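Local coordinates for Ras-interacting protein 1 (Homo sapiens, PDB 5KHO), which regulates GTPase signalling, cell architecture and adhesion in endothelial cells and is required for proper blood vessel formation, at residues L97-D102 and R126-A131; C76-R81 and R122-G127. All blocks are in the same frame, centred on the assembly; numbering follows the deposited sequence.

Contact 1: L97-D102 and R126-A131; sequences LRVLGD and RGREEA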
loop_
_atom_site.group_PDB
_atom_site.type_symbol
_atom_site.label_atom_id
_atom_site.label_comp_id
_atom_site.label_asym_id
_atom_site.label_seq_id
_atom_site.Cartn_x
_atom_site.Cartn_y
_atom_site.Cartn_z
ATOM N N LEU B 97 1.576 3.200 11.129
ATOM C CA LEU B 97 1.294 1.767 11.043
ATOM C C LEU B 97 -0.199 1.467 10.953
ATOM O O LEU B 97 -1.032 2.339 11.179
ATOM C CB LEU B 97 1.952 0.999 12.206
ATOM C CG LEU B 97 1.546 1.217 13.667
ATOM C CD1 LEU B 97 0.223 0.540 14.013
ATOM C CD2 LEU B 97 2.648 0.668 14.551
ATOM N N ARG B 98 -0.519 0.217 10.639
ATOM C CA ARG B 98 -1.892 -0.245 10.573
ATOM C C ARG B 98 -1.980 -1.622 11.196
ATOM O O ARG B 98 -1.187 -2.500 10.863
ATOM C CB ARG B 98 -2.339 -0.299 9.123
ATOM C CG ARG B 98 -3.791 -0.641 8.932
ATOM C CD ARG B 98 -4.089 -0.808 7.455
ATOM N NE ARG B 98 -4.960 -1.959 7.270
ATOM C CZ ARG B 98 -4.565 -3.135 6.807
ATOM N NH1 ARG B 98 -3.314 -3.327 6.434
ATOM N NH2 ARG B 98 -5.432 -4.118 6.703
ATOM N N VAL B 99 -2.944 -1.809 12.094
ATOM C CA VAL B 99 -3.164 -3.111 12.720
ATOM C C VAL B 99 -4.065 -3.928 11.820
ATOM O O VAL B 99 -5.220 -3.569 11.602
ATOM C CB VAL B 99 -3.793 -2.982 14.126
ATOM C CG1 VAL B 99 -4.045 -4.355 14.746
ATOM C CG2 VAL B 99 -2.902 -2.138 15.028
ATOM N N LEU B 100 -3.527 -5.016 11.292
ATOM C CA LEU B 100 -4.327 -5.985 10.553
ATOM C C LEU B 100 -5.418 -6.562 11.446
ATOM O O LEU B 100 -5.175 -6.832 12.627
ATOM C CB LEU B 100 -3.440 -7.120 10.023
ATOM C CG LEU B 100 -2.704 -6.955 8.679
ATOM C CD1 LEU B 100 -1.722 -5.789 8.664
ATOM C CD2 LEU B 100 -1.996 -8.251 8.289
ATOM N N GLY B 101 -6.623 -6.718 10.896
ATOM C CA GLY B 101 -7.665 -7.531 11.538
ATOM C C GLY B 101 -7.260 -9.000 11.527
ATOM O O GLY B 101 -6.434 -9.408 10.709
ATOM N N ASP B 102 -7.835 -9.794 12.426
ATOM C CA ASP B 102 -7.481 -11.222 12.553
ATOM C C ASP B 102 -7.789 -12.058 11.316
ATOM O O ASP B 102 -7.093 -13.037 11.064
ATOM C CB ASP B 102 -8.173 -11.866 13.755
ATOM C CG ASP B 102 -7.989 -11.080 15.038
ATOM O OD1 ASP B 102 -6.882 -10.546 15.290
ATOM O OD2 ASP B 102 -8.970 -11.013 15.805
ATOM N N ARG B 126 3.623 -6.172 17.665
ATOM C CA ARG B 126 3.487 -5.203 18.753
ATOM C C ARG B 126 2.387 -5.563 19.745
ATOM O O ARG B 126 1.437 -6.282 19.402
ATOM C CB ARG B 126 3.224 -3.805 18.193
ATOM C CG ARG B 126 4.446 -3.107 17.617
ATOM C CD ARG B 126 4.055 -1.721 17.155
ATOM N NE ARG B 126 5.091 -1.092 16.348
ATOM C CZ ARG B 126 6.086 -0.359 16.833
ATOM N NH1 ARG B 126 6.210 -0.159 18.143
ATOM N NH2 ARG B 126 6.969 0.172 15.998
ATOM N N GLY B 127 2.521 -5.063 20.976
ATOM C CA GLY B 127 1.407 -5.060 21.914
ATOM C C GLY B 127 0.245 -4.315 21.278
ATOM O O GLY B 127 0.436 -3.221 20.727
ATOM N N ARG B 128 -0.945 -4.920 21.329
ATOM C CA ARG B 128 -2.155 -4.368 20.706
ATOM C C ARG B 128 -2.481 -2.927 21.117
ATOM O O ARG B 128 -2.848 -2.124 20.265
ATOM C CB ARG B 128 -3.355 -5.280 20.943
ATOM C CG ARG B 128 -4.485 -5.071 19.955
ATOM C CD ARG B 128 -5.356 -6.311 19.899
ATOM N NE ARG B 128 -6.003 -6.460 18.598
ATOM C CZ ARG B 128 -5.534 -7.203 17.600
ATOM N NH1 ARG B 128 -6.206 -7.277 16.456
ATOM N NH2 ARG B 128 -4.401 -7.876 17.734
ATOM N N GLU B 129 -2.340 -2.601 22.403
ATOM C CA GLU B 129 -2.541 -1.221 22.871
ATOM C C GLU B 129 -1.515 -0.172 22.377
ATOM O O GLU B 129 -1.906 0.912 21.939
ATOM C CB GLU B 129 -2.745 -1.165 24.386
ATOM C CG GLU B 129 -4.185 -1.436 24.788
ATOM C CD GLU B 129 -5.212 -0.779 23.863
ATOM O OE1 GLU B 129 -5.133 0.451 23.602
ATOM O OE2 GLU B 129 -6.112 -1.511 23.400
ATOM N N GLU B 130 -0.226 -0.502 22.449
ATOM C CA GLU B 130 0.831 0.274 21.794
ATOM C C GLU B 130 0.462 0.575 20.326
ATOM O O GLU B 130 0.546 1.729 19.875
ATOM C CB GLU B 130 2.149 -0.501 21.872
ATOM C CG GLU B 130 3.408 0.299 21.553
ATOM C CD GLU B 130 4.659 -0.570 21.386
ATOM O OE1 GLU B 130 5.683 -0.036 20.905
ATOM O OE2 GLU B 130 4.636 -1.782 21.723
ATOM N N ALA B 131 0.005 -0.467 19.625
ATOM C CA ALA B 131 -0.281 -0.440 18.196
ATOM C C ALA B 131 -1.496 0.409 17.820
ATOM O O ALA B 131 -1.421 1.233 16.897
ATOM C CB ALA B 131 -0.440 -1.861 17.682
#
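Val99 and Ala131 form the closest backbone pair, their CA atoms 6.7 Å apart, where strand 96-99 of the ubiquitin-like sheet of the Ras-associating domain meets the start of helix 128-136, which follows the last strand of that sheet. Gly127 is the N-cap of that helix, and Ala131 N bonds back to Gly127 O, which closes the first turn; the Ala131 methyl points toward the strand. The junction rests on side chains. Val99 CG2, anti to its own carbonyl carbon, meets Ala131 CB at 3.6 Å, while CG1, the branch anti to the backbone N (chi1 179°), lies over one face of the Arg128 guanidinium, 4.0 Å above its plane and offset toward the rim. Leu97 uses both methyls: CD1 lies 3.4 Å from Ala131 O and CD2 lies 3.5 Å from Arg126 NE, approaching the guanidinium obliquely. An alanine in place of Leu97 would probably open a gap between strand and helix and leave the Arg126 side chain less confined, since both methyl contacts go with the atoms removed. Leu134, further along the helix, touches both Leu97 and Arg126. Within the second segment Arg126 NH1 reaches Glu130 OE1 at 2.8 Å, a salt bridge whose hydrogen bond is bent and weak, so strand end and helix are also joined by charge. At Asp102, which is exposed, the contact turns polar. The extended chain of Arg128 spans from the helix start toward Asp102, where carboxylate and guanidinium planes stand 48° apart. That tilt accompanies a salt bridge without a hydrogen bond, measured at 3.5 Å from Asp102 OD1 to Arg128 NH1.

Contact 2: C76-R81 and R122-G127; sequences CDALGR and RFELRG
Cys76 and Glu124 form a hydrogen-bonded antiparallel pair in the ladder between strands 73-80 and 120-127, inside the mixed sheet of the ubiquitin-like Ras-associating domain. The local strand axes approach to 4.8 Å with their directions 123° apart, so the ladder is strongly twisted. Two backbone bonds close the pair: Cys76 N to Glu124 O and Glu124 N to Cys76 O, each 2.9 Å. The ladder continues through Ala78 N to Arg122 O at 3.0 Å, whereas the return bond from Arg122 N is weak. Asp77 and Phe123, the non-hydrogen-bonded pair between, point to the face where helix 106-112 touches both. Phe123 CD1 brings the ring edge to within 3.4 Å of Cys76 O, which lies near the ring plane; the carboxylate of Asp77 turns elsewhere, to Arg121. On the face with Cys76 and Ala78, Glu124 extends beyond CG (chi2 180°), and OE1 comes 3.5 Å from Ala78 CB. The two oxygens of Glu124 divide between two arginines, each gripping side-on with NE and one NH, an arrangement that would probably favour the charged carboxylate. Arg122 NE and NH1 both reach Glu124 OE2, NH1 at 2.9 Å on the anti lone pair. Arg126 NE and NH2 meet Glu124 OE1 from one side, above the carboxylate plane, with NH2 to OE1 at 2.8 Å.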
loop_
_atom_site.group_PDB
_atom_site.type_symbol
_atom_site.label_atom_id
_atom_site.label_comp_id
_atom_site.label_asym_id
_atom_site.label_seq_id
_atom_site.Cartn_x
_atom_site.Cartn_y
_atom_site.Cartn_z
ATOM N N CYS B 76 1.241 -5.771 12.481
ATOM C CA CYS B 76 1.188 -4.413 11.977
ATOM C C CYS B 76 1.887 -4.232 10.639
ATOM O O CYS B 76 3.019 -4.682 10.462
ATOM C CB CYS B 76 1.769 -3.449 13.010
ATOM S SG CYS B 76 0.938 -3.553 14.609
ATOM N N ASP B 77 1.183 -3.576 9.711
ATOM C CA ASP B 77 1.740 -3.113 8.450
ATOM C C ASP B 77 2.329 -1.733 8.710
ATOM O O ASP B 77 1.606 -0.735 8.756
ATOM C CB ASP B 77 0.646 -3.079 7.369
ATOM C CG ASP B 77 1.203 -2.979 5.933
ATOM O OD1 ASP B 77 2.426 -2.770 5.707
ATOM O OD2 ASP B 77 0.385 -3.107 5.005
ATOM N N ALA B 78 3.641 -1.689 8.912
ATOM C CA ALA B 78 4.349 -0.445 9.259
ATOM C C ALA B 78 5.003 0.233 8.055
ATOM O O ALA B 78 5.334 -0.431 7.062
ATOM C CB ALA B 78 5.385 -0.716 10.337
ATOM N N LEU B 79 5.184 1.551 8.158
ATOM C CA LEU B 79 5.756 2.383 7.089
ATOM C C LEU B 79 6.602 3.529 7.649
ATOM O O LEU B 79 6.364 4.005 8.764
ATOM C CB LEU B 79 4.644 3.004 6.235
ATOM C CG LEU B 79 3.479 2.220 5.646
ATOM C CD1 LEU B 79 2.359 3.196 5.371
ATOM C CD2 LEU B 79 3.882 1.502 4.371
ATOM N N GLY B 80 7.563 3.992 6.853
ATOM C CA GLY B 80 8.369 5.161 7.194
ATOM C C GLY B 80 9.563 5.314 6.282
ATOM O O GLY B 80 9.851 4.428 5.475
ATOM N N ARG B 81 10.243 6.454 6.400
ATOM C CA ARG B 81 11.506 6.695 5.709
ATOM C C ARG B 81 12.642 5.829 6.287
ATOM O O ARG B 81 12.602 5.473 7.471
ATOM C CB ARG B 81 11.868 8.183 5.781
ATOM C CG ARG B 81 11.498 8.996 4.544
ATOM C CD ARG B 81 10.013 9.326 4.447
ATOM N NE ARG B 81 9.680 10.627 5.031
ATOM C CZ ARG B 81 9.078 10.817 6.207
ATOM N NH1 ARG B 81 8.716 9.789 6.981
ATOM N NH2 ARG B 81 8.833 12.056 6.618
ATOM N N ARG B 122 7.677 -2.769 6.503
ATOM C CA ARG B 122 7.909 -4.050 7.161
ATOM C C ARG B 122 6.725 -4.439 8.045
ATOM O O ARG B 122 5.970 -3.568 8.483
ATOM C CB ARG B 122 9.210 -4.018 7.978
ATOM C CG ARG B 122 9.152 -3.217 9.272
ATOM C CD ARG B 122 10.531 -2.994 9.854
ATOM N NE ARG B 122 10.454 -2.417 11.197
ATOM C CZ ARG B 122 11.501 -2.144 11.975
ATOM N NH1 ARG B 122 11.302 -1.635 13.181
ATOM N NH2 ARG B 122 12.746 -2.370 11.565
ATOM N N PHE B 123 6.568 -5.743 8.289
ATOM C CA PHE B 123 5.613 -6.240 9.268
ATOM C C PHE B 123 6.219 -6.174 10.664
ATOM O O PHE B 123 7.364 -6.564 10.859
ATOM C CB PHE B 123 5.189 -7.675 8.962
ATOM C CG PHE B 123 4.064 -7.786 7.976
ATOM C CD1 PHE B 123 2.820 -7.220 8.243
ATOM C CD2 PHE B 123 4.240 -8.488 6.781
ATOM C CE1 PHE B 123 1.784 -7.332 7.323
ATOM C CE2 PHE B 123 3.209 -8.607 5.862
ATOM C CZ PHE B 123 1.978 -8.028 6.133
ATOM N N GLU B 124 5.444 -5.674 11.626
ATOM C CA GLU B 124 5.880 -5.576 13.023
ATOM C C GLU B 124 4.973 -6.372 13.971
ATOM O O GLU B 124 3.758 -6.483 13.744
ATOM C CB GLU B 124 5.984 -4.110 13.461
ATOM C CG GLU B 124 7.185 -3.361 12.874
ATOM C CD GLU B 124 7.289 -1.891 13.301
ATOM O OE1 GLU B 124 6.277 -1.279 13.718
ATOM O OE2 GLU B 124 8.402 -1.329 13.204
ATOM N N LEU B 125 5.578 -6.953 15.010
ATOM C CA LEU B 125 4.813 -7.566 16.088
ATOM C C LEU B 125 4.811 -6.619 17.271
ATOM O O LEU B 125 5.873 -6.287 17.806
ATOM C CB LEU B 125 5.416 -8.896 16.509
ATOM C CG LEU B 125 4.512 -10.068 16.912
ATOM C CD1 LEU B 125 5.159 -10.793 18.083
ATOM C CD2 LEU B 125 3.070 -9.697 17.233
ATOM N N ARG B 126 3.623 -6.172 17.665
ATOM C CA ARG B 126 3.487 -5.203 18.753
ATOM C C ARG B 126 2.387 -5.563 19.745
ATOM O O ARG B 126 1.437 -6.282 19.402
ATOM C CB ARG B 126 3.224 -3.805 18.193
ATOM C CG ARG B 126 4.446 -3.107 17.617
ATOM C CD ARG B 126 4.055 -1.721 17.155
ATOM N NE ARG B 126 5.091 -1.092 16.348
ATOM C CZ ARG B 126 6.086 -0.359 16.833
ATOM N NH1 ARG B 126 6.210 -0.159 18.143
ATOM N NH2 ARG B 126 6.969 0.172 15.998
ATOM N N GLY B 127 2.521 -5.063 20.976
ATOM C CA GLY B 127 1.407 -5.060 21.914
ATOM C C GLY B 127 0.245 -4.315 21.278
ATOM O O GLY B 127 0.436 -3.221 20.727
#

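How the contacts relate
The centres of contacts 1 and 2 lie about 9 Å apart, and both end along the chain on strand 120-127, sharing Arg126 and Gly127. Strand 73-80 comes first, then 96-99, then 120-127 and its helix; in the sheet, however, 73-80 lies between the other two. Contact 2 is therefore a ladder of neighbours, while contact 1 reaches past strand 73-80 through side chains, to Arg126 at the end of strand 120-127 and to helix 128-136. They join directly through Arg98 O and Asp77 N, 2.8 Å apart, and through Ala131 CB packed 3.8 Å from Cys76 SG. Together they tie the C-terminal helix to the side of the sheet formed by strands 120-127, 73-80 and 96-99.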